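Local structure of globin protein (Ramazzottius varieornatus, 5ZIQ) at residues Phe21-Asp27 with Arg152-Trp157; Ser34-Phe38 with Ala137-Leu142; Leu105-Leu109 with Ser159-Glu163. The protein is a hexacoordinated heme protein of the globin family whose role is not established, although its family suggests oxygen binding. All coordinates share one frame; numbering follows the deposited sequence.

Interaction 1 (Phe21-Asp27 with Arg152-Trp157). With EDO (1,2-ethanediol), chain I; SO4 (sulfate ion), chain F.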
loop_
_atom_site.group_PDB
_atom_site.type_symbol
_atom_site.label_atom_id
_atom_site.label_comp_id
_atom_site.label_asym_id
_atom_site.label_seq_id
_atom_site.Cartn_x
_atom_site.Cartn_y
_atom_site.Cartn_z
ATOM N N PHE A 21 -12.317 -13.283 -3.916
ATOM C CA PHE A 21 -11.995 -12.165 -3.037
ATOM C C PHE A 21 -11.992 -12.715 -1.606
ATOM O O PHE A 21 -12.864 -13.479 -1.262
ATOM C CB PHE A 21 -13.041 -11.061 -3.207
ATOM C CG PHE A 21 -12.658 -9.768 -2.544
ATOM C CD1 PHE A 21 -11.640 -8.991 -3.077
ATOM C CD2 PHE A 21 -13.264 -9.369 -1.368
ATOM C CE1 PHE A 21 -11.255 -7.794 -2.455
ATOM C CE2 PHE A 21 -12.879 -8.182 -0.727
ATOM C CZ PHE A 21 -11.888 -7.394 -1.290
ATOM N N PRO A 22 -10.986 -12.339 -0.781
ATOM C CA PRO A 22 -10.854 -13.042 0.510
ATOM C C PRO A 22 -11.960 -12.740 1.515
ATOM O O PRO A 22 -12.317 -13.594 2.309
ATOM C CB PRO A 22 -9.487 -12.559 1.026
ATOM C CG PRO A 22 -9.244 -11.243 0.320
ATOM C CD PRO A 22 -9.832 -11.447 -1.042
ATOM N N LEU A 23 -12.463 -11.506 1.529
ATOM C CA LEU A 23 -13.380 -11.095 2.602
ATOM C C LEU A 23 -14.812 -11.529 2.372
ATOM O O LEU A 23 -15.297 -11.493 1.233
ATOM C CB LEU A 23 -13.345 -9.561 2.777
ATOM C CG LEU A 23 -11.957 -8.962 3.040
ATOM C CD1 LEU A 23 -12.100 -7.433 3.101
ATOM C CD2 LEU A 23 -11.353 -9.532 4.325
ATOM N N THR A 24 -15.498 -11.899 3.449
ATOM C CA THR A 24 -16.947 -12.120 3.375
ATOM C C THR A 24 -17.647 -10.827 2.991
ATOM O O THR A 24 -17.034 -9.758 3.067
ATOM C CB THR A 24 -17.504 -12.554 4.729
ATOM O OG1 THR A 24 -17.305 -11.484 5.672
ATOM C CG2 THR A 24 -16.810 -13.820 5.229
ATOM N N ALA A 25 -18.931 -10.901 2.617
ATOM C CA ALA A 25 -19.650 -9.670 2.264
ATOM C C ALA A 25 -19.633 -8.660 3.391
ATOM O O ALA A 25 -19.409 -7.460 3.145
ATOM C CB ALA A 25 -21.081 -9.981 1.820
ATOM N N ARG A 26 -19.839 -9.114 4.626
ATOM C CA ARG A 26 -19.821 -8.210 5.775
ATOM C C ARG A 26 -18.444 -7.564 5.960
ATOM O O ARG A 26 -18.349 -6.351 6.152
ATOM C CB ARG A 26 -20.312 -8.889 7.063
ATOM C CG ARG A 26 -21.807 -9.190 7.086
ATOM C CD ARG A 26 -22.122 -10.395 7.963
ATOM N NE ARG A 26 -23.547 -10.769 7.956
ATOM C CZ ARG A 26 -24.197 -11.367 6.947
ATOM N NH1 ARG A 26 -25.487 -11.661 7.079
ATOM N NH2 ARG A 26 -23.581 -11.675 5.806
ATOM N N ASP A 27 -17.385 -8.354 5.844
ATOM C CA ASP A 27 -16.031 -7.803 6.007
ATOM C C ASP A 27 -15.637 -6.871 4.864
ATOM O O ASP A 27 -14.951 -5.862 5.091
ATOM C CB ASP A 27 -14.994 -8.913 6.199
ATOM C CG ASP A 27 -15.009 -9.517 7.598
ATOM O OD1 ASP A 27 -15.755 -9.053 8.502
ATOM O OD2 ASP A 27 -14.219 -10.490 7.797
ATOM N N ARG A 152 -8.106 -6.778 12.035
ATOM C CA ARG A 152 -8.225 -8.154 11.530
ATOM C C ARG A 152 -8.449 -8.143 10.012
ATOM O O ARG A 152 -7.782 -8.869 9.260
ATOM C CB ARG A 152 -9.379 -8.880 12.231
ATOM C CG ARG A 152 -9.647 -10.303 11.736
ATOM C CD ARG A 152 -10.906 -10.873 12.379
ATOM N NE ARG A 152 -12.126 -10.116 12.110
ATOM C CZ ARG A 152 -12.848 -10.216 10.997
ATOM N NH1 ARG A 152 -12.526 -11.066 10.035
ATOM N NH2 ARG A 152 -13.923 -9.452 10.849
ATOM N N ILE A 153 -9.399 -7.321 9.575
ATOM C CA ILE A 153 -9.786 -7.286 8.148
ATOM C C ILE A 153 -8.637 -6.740 7.303
ATOM O O ILE A 153 -8.325 -7.299 6.229
ATOM C CB ILE A 153 -11.072 -6.447 7.934
ATOM C CG1 ILE A 153 -12.256 -7.181 8.583
ATOM C CG2 ILE A 153 -11.306 -6.075 6.449
ATOM C CD1 ILE A 153 -13.490 -6.326 8.781
ATOM N N TYR A 154 -8.016 -5.647 7.760
ATOM C CA TYR A 154 -6.882 -5.097 7.010
ATOM C C TYR A 154 -5.725 -6.080 6.892
ATOM O O TYR A 154 -5.109 -6.161 5.835
ATOM C CB TYR A 154 -6.387 -3.762 7.597
ATOM C CG TYR A 154 -7.200 -2.553 7.139
ATOM C CD1 TYR A 154 -7.258 -2.186 5.781
ATOM C CD2 TYR A 154 -7.904 -1.765 8.070
ATOM C CE1 TYR A 154 -8.006 -1.078 5.367
ATOM C CE2 TYR A 154 -8.657 -0.646 7.653
ATOM C CZ TYR A 154 -8.700 -0.326 6.302
ATOM O OH TYR A 154 -9.424 0.781 5.879
ATOM N N LYS A 155 -5.469 -6.864 7.938
ATOM C CA LYS A 155 -4.368 -7.828 7.881
ATOM C C LYS A 155 -4.673 -8.873 6.794
ATOM O O LYS A 155 -3.777 -9.212 6.015
ATOM C CB LYS A 155 -4.134 -8.452 9.249
ATOM C CG LYS A 155 -3.371 -7.530 10.198
ATOM C CD LYS A 155 -3.262 -8.182 11.566
ATOM C CE LYS A 155 -2.447 -7.319 12.526
ATOM N NZ LYS A 155 -2.429 -7.884 13.903
ATOM N N ILE A 156 -5.932 -9.329 6.706
ATOM C CA ILE A 156 -6.305 -10.319 5.689
ATOM C C ILE A 156 -6.171 -9.731 4.287
ATOM O O ILE A 156 -5.582 -10.338 3.366
ATOM C CB ILE A 156 -7.772 -10.788 5.876
ATOM C CG1 ILE A 156 -7.917 -11.549 7.208
ATOM C CG2 ILE A 156 -8.223 -11.653 4.685
ATOM C CD1 ILE A 156 -9.364 -11.809 7.628
ATOM N N TRP A 157 -6.745 -8.546 4.116
ATOM C CA TRP A 157 -6.812 -7.946 2.791
ATOM C C TRP A 157 -5.431 -7.471 2.328
ATOM O O TRP A 157 -5.043 -7.705 1.179
ATOM C CB TRP A 157 -7.843 -6.810 2.796
ATOM C CG TRP A 157 -7.922 -6.057 1.495
ATOM C CD1 TRP A 157 -8.599 -6.423 0.370
ATOM C CD2 TRP A 157 -7.312 -4.807 1.219
ATOM N NE1 TRP A 157 -8.458 -5.454 -0.601
ATOM C CE2 TRP A 157 -7.664 -4.450 -0.108
ATOM C CE3 TRP A 157 -6.492 -3.943 1.969
ATOM C CZ2 TRP A 157 -7.217 -3.260 -0.712
ATOM C CZ3 TRP A 157 -6.054 -2.754 1.372
ATOM C CH2 TRP A 157 -6.411 -2.435 0.036
HETATM C C1 EDO I . -12.749 -13.164 5.753
HETATM O O1 EDO I . -13.866 -12.265 5.794
HETATM C C2 EDO I . -12.461 -13.787 7.115
HETATM O O2 EDO I . -13.497 -14.647 7.606
HETATM S S SO4 F . -19.633 -13.386 8.038
HETATM O O1 SO4 F . -20.158 -13.176 9.403
HETATM O O2 SO4 F . -18.831 -14.631 8.051
HETATM O O3 SO4 F . -20.770 -13.583 7.117
HETATM O O4 SO4 F . -18.934 -12.138 7.701
#
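Asp27 and Arg152 meet end-on, each carboxylate oxygen taking its own guanidinium nitrogen: NH2 of Arg152 reaches Asp27 OD1 at 3.0 Å, and NH1 of Arg152 reaches Asp27 OD2 at 2.9 Å. Both oxygens lie close to the guanidinium plane and are met on their syn sides, yet the two planes are turned 43° apart, so the fork is twisted. The bend at chi3 (60°), after an extended start to the chain, brings the guanidinium of Arg152 to the acid, and NH2 also bonds Asn149 OD1. Asp27 OD2 has a second donor, O1 of an ethanediol, 2.7 Å away. That same O1 accepts from Thr24 N. At the N-cap of helix 25-38, Thr24 OG1 receives Asp27 N at 3.1 Å and donates to sulfate O4 at 2.7 Å; both small molecules probably come from the crystallisation liquor. Next to this polar end, Leu23 CD1 packs on Ile153 CG2 (3.7 Å), and Phe21 CZ meets Trp157 CD1 (3.8 Å) rim to rim. Replacing Asp27 by alanine removes both carboxylate oxygens and is likely to leave the Arg152 guanidinium without its opposite charge. The chemistry thus implies a charge-paired outer end and an apolar inner one, joining the start of the first globin helix to the last.

Interaction 2 (Ser34-Phe38 with Ala137-Leu142)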
loop_
_atom_site.group_PDB
_atom_site.type_symbol
_atom_site.label_atom_id
_atom_site.label_comp_id
_atom_site.label_asym_id
_atom_site.label_seq_id
_atom_site.Cartn_x
_atom_site.Cartn_y
_atom_site.Cartn_z
ATOM N N SER A 34 -14.416 1.814 5.847
ATOM C CA SER A 34 -13.232 2.289 6.544
ATOM C C SER A 34 -12.273 2.996 5.592
ATOM O O SER A 34 -11.753 4.088 5.878
ATOM C CB SER A 34 -12.532 1.108 7.208
ATOM O OG SER A 34 -11.321 1.526 7.780
ATOM N N TRP A 35 -12.080 2.395 4.427
ATOM C CA TRP A 35 -11.188 2.963 3.434
ATOM C C TRP A 35 -11.698 4.304 2.938
ATOM O O TRP A 35 -10.887 5.171 2.628
ATOM C CB TRP A 35 -10.994 2.021 2.243
ATOM C CG TRP A 35 -9.900 2.494 1.360
ATOM C CD1 TRP A 35 -10.022 3.252 0.245
ATOM C CD2 TRP A 35 -8.489 2.261 1.541
ATOM N NE1 TRP A 35 -8.785 3.501 -0.294
ATOM C CE2 TRP A 35 -7.823 2.893 0.474
ATOM C CE3 TRP A 35 -7.731 1.543 2.486
ATOM C CZ2 TRP A 35 -6.424 2.853 0.330
ATOM C CZ3 TRP A 35 -6.352 1.480 2.336
ATOM C CH2 TRP A 35 -5.701 2.140 1.269
ATOM N N LYS A 36 -13.024 4.450 2.832
ATOM C CA LYS A 36 -13.591 5.710 2.344
ATOM C C LYS A 36 -13.097 6.840 3.241
ATOM O O LYS A 36 -12.627 7.876 2.750
ATOM C CB LYS A 36 -15.141 5.673 2.241
ATOM C CG LYS A 36 -15.732 6.920 1.566
ATOM C CD LYS A 36 -15.215 7.059 0.146
ATOM C CE LYS A 36 -15.897 8.183 -0.606
ATOM N NZ LYS A 36 -15.129 8.564 -1.833
ATOM N N THR A 37 -13.139 6.613 4.554
ATOM C CA THR A 37 -12.596 7.575 5.516
ATOM C C THR A 37 -11.090 7.836 5.310
ATOM O O THR A 37 -10.644 8.991 5.202
ATOM C CB THR A 37 -12.898 7.124 6.952
ATOM O OG1 THR A 37 -14.316 6.952 7.077
ATOM C CG2 THR A 37 -12.405 8.153 7.977
ATOM N N PHE A 38 -10.314 6.764 5.235
ATOM C CA PHE A 38 -8.862 6.863 5.063
ATOM C C PHE A 38 -8.458 7.602 3.788
ATOM O O PHE A 38 -7.443 8.320 3.759
ATOM C CB PHE A 38 -8.301 5.448 5.024
ATOM C CG PHE A 38 -6.806 5.383 4.890
ATOM C CD1 PHE A 38 -5.975 5.894 5.895
ATOM C CD2 PHE A 38 -6.223 4.826 3.746
ATOM C CE1 PHE A 38 -4.587 5.815 5.774
ATOM C CE2 PHE A 38 -4.832 4.744 3.624
ATOM C CZ PHE A 38 -4.012 5.239 4.641
ATOM N N ALA A 137 0.016 3.898 8.544
ATOM C CA ALA A 137 -0.764 5.029 8.054
ATOM C C ALA A 137 -2.238 4.875 8.408
ATOM O O ALA A 137 -2.885 5.845 8.794
ATOM C CB ALA A 137 -0.577 5.215 6.559
ATOM N N LEU A 138 -2.762 3.658 8.262
ATOM C CA LEU A 138 -4.146 3.363 8.672
ATOM C C LEU A 138 -4.385 3.640 10.160
ATOM O O LEU A 138 -5.327 4.330 10.505
ATOM C CB LEU A 138 -4.522 1.921 8.316
ATOM C CG LEU A 138 -4.753 1.647 6.826
ATOM C CD1 LEU A 138 -4.680 0.146 6.577
ATOM C CD2 LEU A 138 -6.090 2.228 6.355
ATOM N N GLN A 139 -3.519 3.110 11.028
ATOM C CA GLN A 139 -3.647 3.322 12.489
ATOM C C GLN A 139 -3.626 4.795 12.822
ATOM O O GLN A 139 -4.463 5.284 13.576
ATOM C CB GLN A 139 -2.472 2.713 13.231
ATOM C CG GLN A 139 -2.404 1.218 13.229
ATOM C CD GLN A 139 -1.212 0.690 14.007
ATOM O OE1 GLN A 139 -0.083 1.197 13.894
ATOM N NE2 GLN A 139 -1.454 -0.338 14.796
ATOM N N THR A 140 -2.635 5.488 12.276
ATOM C CA THR A 140 -2.387 6.891 12.620
ATOM C C THR A 140 -3.534 7.776 12.142
ATOM O O THR A 140 -3.990 8.671 12.859
ATOM C CB THR A 140 -1.042 7.378 12.040
ATOM O OG1 THR A 140 -0.011 6.461 12.411
ATOM C CG2 THR A 140 -0.669 8.762 12.561
ATOM N N THR A 141 -4.025 7.503 10.941
ATOM C CA THR A 141 -5.035 8.349 10.325
ATOM C C THR A 141 -6.413 8.042 10.882
ATOM O O THR A 141 -7.184 8.952 11.202
ATOM C CB THR A 141 -5.023 8.154 8.798
ATOM O OG1 THR A 141 -3.714 8.462 8.302
ATOM C CG2 THR A 141 -6.055 9.019 8.113
ATOM N N LEU A 142 -6.738 6.753 10.972
ATOM C CA LEU A 142 -8.055 6.356 11.446
ATOM C C LEU A 142 -8.199 6.462 12.966
ATOM O O LEU A 142 -9.319 6.563 13.467
ATOM C CB LEU A 142 -8.378 4.930 10.965
ATOM C CG LEU A 142 -8.612 4.739 9.455
ATOM C CD1 LEU A 142 -8.704 3.262 9.110
ATOM C CD2 LEU A 142 -9.887 5.446 9.020
#
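Phe38 drives its ring into helix 127-142 as a knob in a hole formed by Ala137, Leu138, Thr141 and Leu142, and it buries the largest area of any residue in the contact, 104 of 334 Å² summed over both sides. With CG anti to the backbone N (chi1 -178°), the ring extends across to the partner helix. One face receives Leu138 CD2, which stands 3.5 Å from the Phe38 ring centroid and only 11° off the normal, a well-centred CH-pi contact. The rim is met differently: Ala137 O lies at the edge, near the ring plane, 3.5 Å from Phe38 CE1. That oxygen is already engaged, since Thr141 N and Thr141 OG1 reach it from opposite faces of the carbonyl plane, the hydroxyl bond from Thr141 OG1 to Ala137 O being 2.8 Å long. Phe38 CZ also touches Ala137 CB at 3.9 Å.

Leu142, second in buried area, spreads its two methyls over a different part of helix 25-38. Its CD1 approaches Ser34 OG at 3.4 Å, a hydroxyl whose polar partner is Tyr154 OH, while Leu142 CD2 rests on Thr37 CG2 at 3.8 Å. Leu138 serves a second aromatic as well, its CD2 lying 4.1 Å from Trp35 CZ3.

No hydrogen bond joins the two segments, whose axes cross at 77° and approach to 10.5 Å. Steep crossings of this kind are in keeping with the three-over-three globin architecture, here between its first helix and the one before last. Around the contact, helix 148-170 brings Tyr154 against Trp35 and Leu138, helix 42-56 sets Ala45 on Phe38 and Met49 on Ala137, and helix 79-97 adds Ile89 beside Phe38 and Asp93, which accepts from Trp35 NE1.

Interaction 3 (Leu105-Leu109 with Ser159-Glu163)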
loop_
_atom_site.group_PDB
_atom_site.type_symbol
_atom_site.label_atom_id
_atom_site.label_comp_id
_atom_site.label_asym_id
_atom_site.label_seq_id
_atom_site.Cartn_x
_atom_site.Cartn_y
_atom_site.Cartn_z
ATOM N N LEU A 105 -8.945 -6.274 -10.566
ATOM C CA LEU A 105 -8.126 -6.190 -9.346
ATOM C C LEU A 105 -6.860 -7.032 -9.516
ATOM O O LEU A 105 -5.740 -6.560 -9.259
ATOM C CB LEU A 105 -8.980 -6.664 -8.165
ATOM C CG LEU A 105 -8.424 -6.837 -6.764
ATOM C CD1 LEU A 105 -7.887 -5.526 -6.260
ATOM C CD2 LEU A 105 -9.591 -7.267 -5.904
ATOM N N LEU A 106 -7.026 -8.247 -10.052
ATOM C CA LEU A 106 -5.863 -9.112 -10.287
ATOM C C LEU A 106 -4.905 -8.565 -11.347
ATOM O O LEU A 106 -3.700 -8.577 -11.151
ATOM C CB LEU A 106 -6.301 -10.538 -10.636
ATOM C CG LEU A 106 -7.036 -11.316 -9.530
ATOM C CD1 LEU A 106 -7.618 -12.592 -10.119
ATOM C CD2 LEU A 106 -6.142 -11.621 -8.336
ATOM N N THR A 107 -5.451 -8.058 -12.457
ATOM C CA THR A 107 -4.656 -7.417 -13.511
ATOM C C THR A 107 -3.824 -6.270 -12.903
ATOM O O THR A 107 -2.604 -6.170 -13.128
ATOM C CB THR A 107 -5.596 -6.884 -14.609
ATOM O OG1 THR A 107 -6.216 -7.999 -15.263
ATOM C CG2 THR A 107 -4.826 -6.016 -15.648
ATOM N N ASN A 108 -4.475 -5.444 -12.094
ATOM C CA ASN A 108 -3.820 -4.248 -11.558
ATOM C C ASN A 108 -2.728 -4.599 -10.566
ATOM O O ASN A 108 -1.627 -4.038 -10.636
ATOM C CB ASN A 108 -4.852 -3.316 -10.927
ATOM C CG ASN A 108 -5.750 -2.657 -11.954
ATOM O OD1 ASN A 108 -5.379 -2.516 -13.121
ATOM N ND2 ASN A 108 -6.945 -2.263 -11.526
ATOM N N LEU A 109 -3.009 -5.544 -9.660
ATOM C CA LEU A 109 -2.006 -5.918 -8.662
ATOM C C LEU A 109 -0.827 -6.662 -9.274
ATOM O O LEU A 109 0.326 -6.417 -8.897
ATOM C CB LEU A 109 -2.632 -6.702 -7.516
ATOM C CG LEU A 109 -3.632 -5.902 -6.664
ATOM C CD1 LEU A 109 -4.384 -6.890 -5.786
ATOM C CD2 LEU A 109 -2.928 -4.814 -5.839
ATOM N N SER A 159 -2.527 -8.635 3.248
ATOM C CA SER A 159 -1.780 -9.872 2.939
ATOM C C SER A 159 -2.138 -10.429 1.561
ATOM O O SER A 159 -1.255 -10.783 0.780
ATOM C CB SER A 159 -2.012 -10.941 4.008
ATOM O OG SER A 159 -1.367 -10.569 5.206
ATOM N N TRP A 160 -3.434 -10.462 1.262
ATOM C CA TRP A 160 -3.910 -10.997 -0.008
ATOM C C TRP A 160 -3.391 -10.134 -1.169
ATOM O O TRP A 160 -2.892 -10.670 -2.172
ATOM C CB TRP A 160 -5.429 -11.076 0.020
ATOM C CG TRP A 160 -6.055 -11.581 -1.245
ATOM C CD1 TRP A 160 -6.341 -12.887 -1.554
ATOM C CD2 TRP A 160 -6.488 -10.801 -2.352
ATOM N NE1 TRP A 160 -6.923 -12.960 -2.803
ATOM C CE2 TRP A 160 -7.033 -11.696 -3.307
ATOM C CE3 TRP A 160 -6.478 -9.422 -2.640
ATOM C CZ2 TRP A 160 -7.553 -11.268 -4.531
ATOM C CZ3 TRP A 160 -7.000 -8.996 -3.858
ATOM C CH2 TRP A 160 -7.526 -9.916 -4.791
ATOM N N THR A 161 -3.470 -8.805 -1.036
ATOM C CA THR A 161 -2.900 -7.948 -2.092
ATOM C C THR A 161 -1.412 -8.201 -2.308
ATOM O O THR A 161 -0.972 -8.235 -3.459
ATOM C CB THR A 161 -3.124 -6.421 -1.877
ATOM O OG1 THR A 161 -2.386 -5.943 -0.738
ATOM C CG2 THR A 161 -4.596 -6.120 -1.706
ATOM N N THR A 162 -0.636 -8.372 -1.230
ATOM C CA THR A 162 0.818 -8.641 -1.368
ATOM C C THR A 162 1.088 -9.915 -2.146
ATOM O O THR A 162 2.008 -9.950 -2.986
ATOM C CB THR A 162 1.486 -8.740 0.004
ATOM O OG1 THR A 162 1.389 -7.468 0.615
ATOM C CG2 THR A 162 3.002 -9.140 -0.081
ATOM N N GLU A 163 0.306 -10.954 -1.852
ATOM C CA GLU A 163 0.433 -12.209 -2.570
ATOM C C GLU A 163 0.229 -12.003 -4.076
ATOM O O GLU A 163 0.990 -12.550 -4.877
ATOM C CB GLU A 163 -0.509 -13.254 -1.983
ATOM C CG GLU A 163 -0.155 -14.689 -2.347
ATOM C CD GLU A 163 -0.698 -15.132 -3.691
ATOM O OE1 GLU A 163 0.058 -15.817 -4.423
ATOM O OE2 GLU A 163 -1.872 -14.818 -4.011
#
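Thr161, which packs against Leu109 across the contact, hydrogen-bonds through OG1 to the main-chain oxygen of Ile158, and this same oxygen is also gripped by Thr162 OG1. The contact belongs to the globin fold: helix 102-115, which runs up to the axial heme ligand His116, lies here against the long terminal helix 148-170. The segment axes approach to 10.6 Å at an angle of 65°. For Thr161, the torsion that places OG1 between the backbone N and the carbonyl carbon (chi1 67°) is consistent with its bond to Ile158 O. The polar end of Thr161 is thus spent within its own helix, and what Leu109 meets is carbon.

No hydrogen bond joins the segments; the evidence for cohesion is apolar and centres on Trp160. Its indole, carried outward by a CG anti to the backbone N (chi1 179°), presents the benzo end to three leucines. Leu105 comes from the opposite direction, with CG at the indole's edge in its plane, 3.8 Å from Trp160 CH2. The branch atom Leu105 CD2 comes still nearer, 3.5 Å from Trp160 CH2, along an oblique path. The side chains of Leu106 and Leu109 run at about a right angle to that of Trp160, and their methyls approach the ring obliquely; of these, Leu106 is the more distant, its CD2 being 4.1 Å from Trp160 CZ2.

Of the 197 Å² buried, summed over both sides, Trp160 accounts for 66 and Leu109 for 52. Helix 79-97 touches both segments, Ala95 on Leu105 and Tyr92 on Thr161, so a third helix closes on the pair. Leu109 ties the two parts of the contact together with a single methyl: CD1 lies 3.9 Å from Trp160 CZ3 and 4.1 Å from both CA and CB of Thr161.

Helix 148-170 is common to interactions 1 and 3, and helix 25-38 to interactions 1 and 2. Tyr154 connects interaction 1 to interaction 2: its OH lies 2.8 Å from Ser34 OG, a probable hydrogen bond, and its CD1 packs 3.6 Å from Leu138 CD1. Interaction 1 also touches interaction 3, where Pro22 CG lies 3.6 Å from Trp160 CG and Phe21 CE1 lies 3.9 Å from Leu105 CD2. Interactions 2 and 3 do not meet, their nearest atoms being about 9 Å apart. Interaction 3 comes closest to the heme, the side chain of Leu109 being about 6 Å from it, against about 8 Å for Trp157 and 9 Å for Trp35.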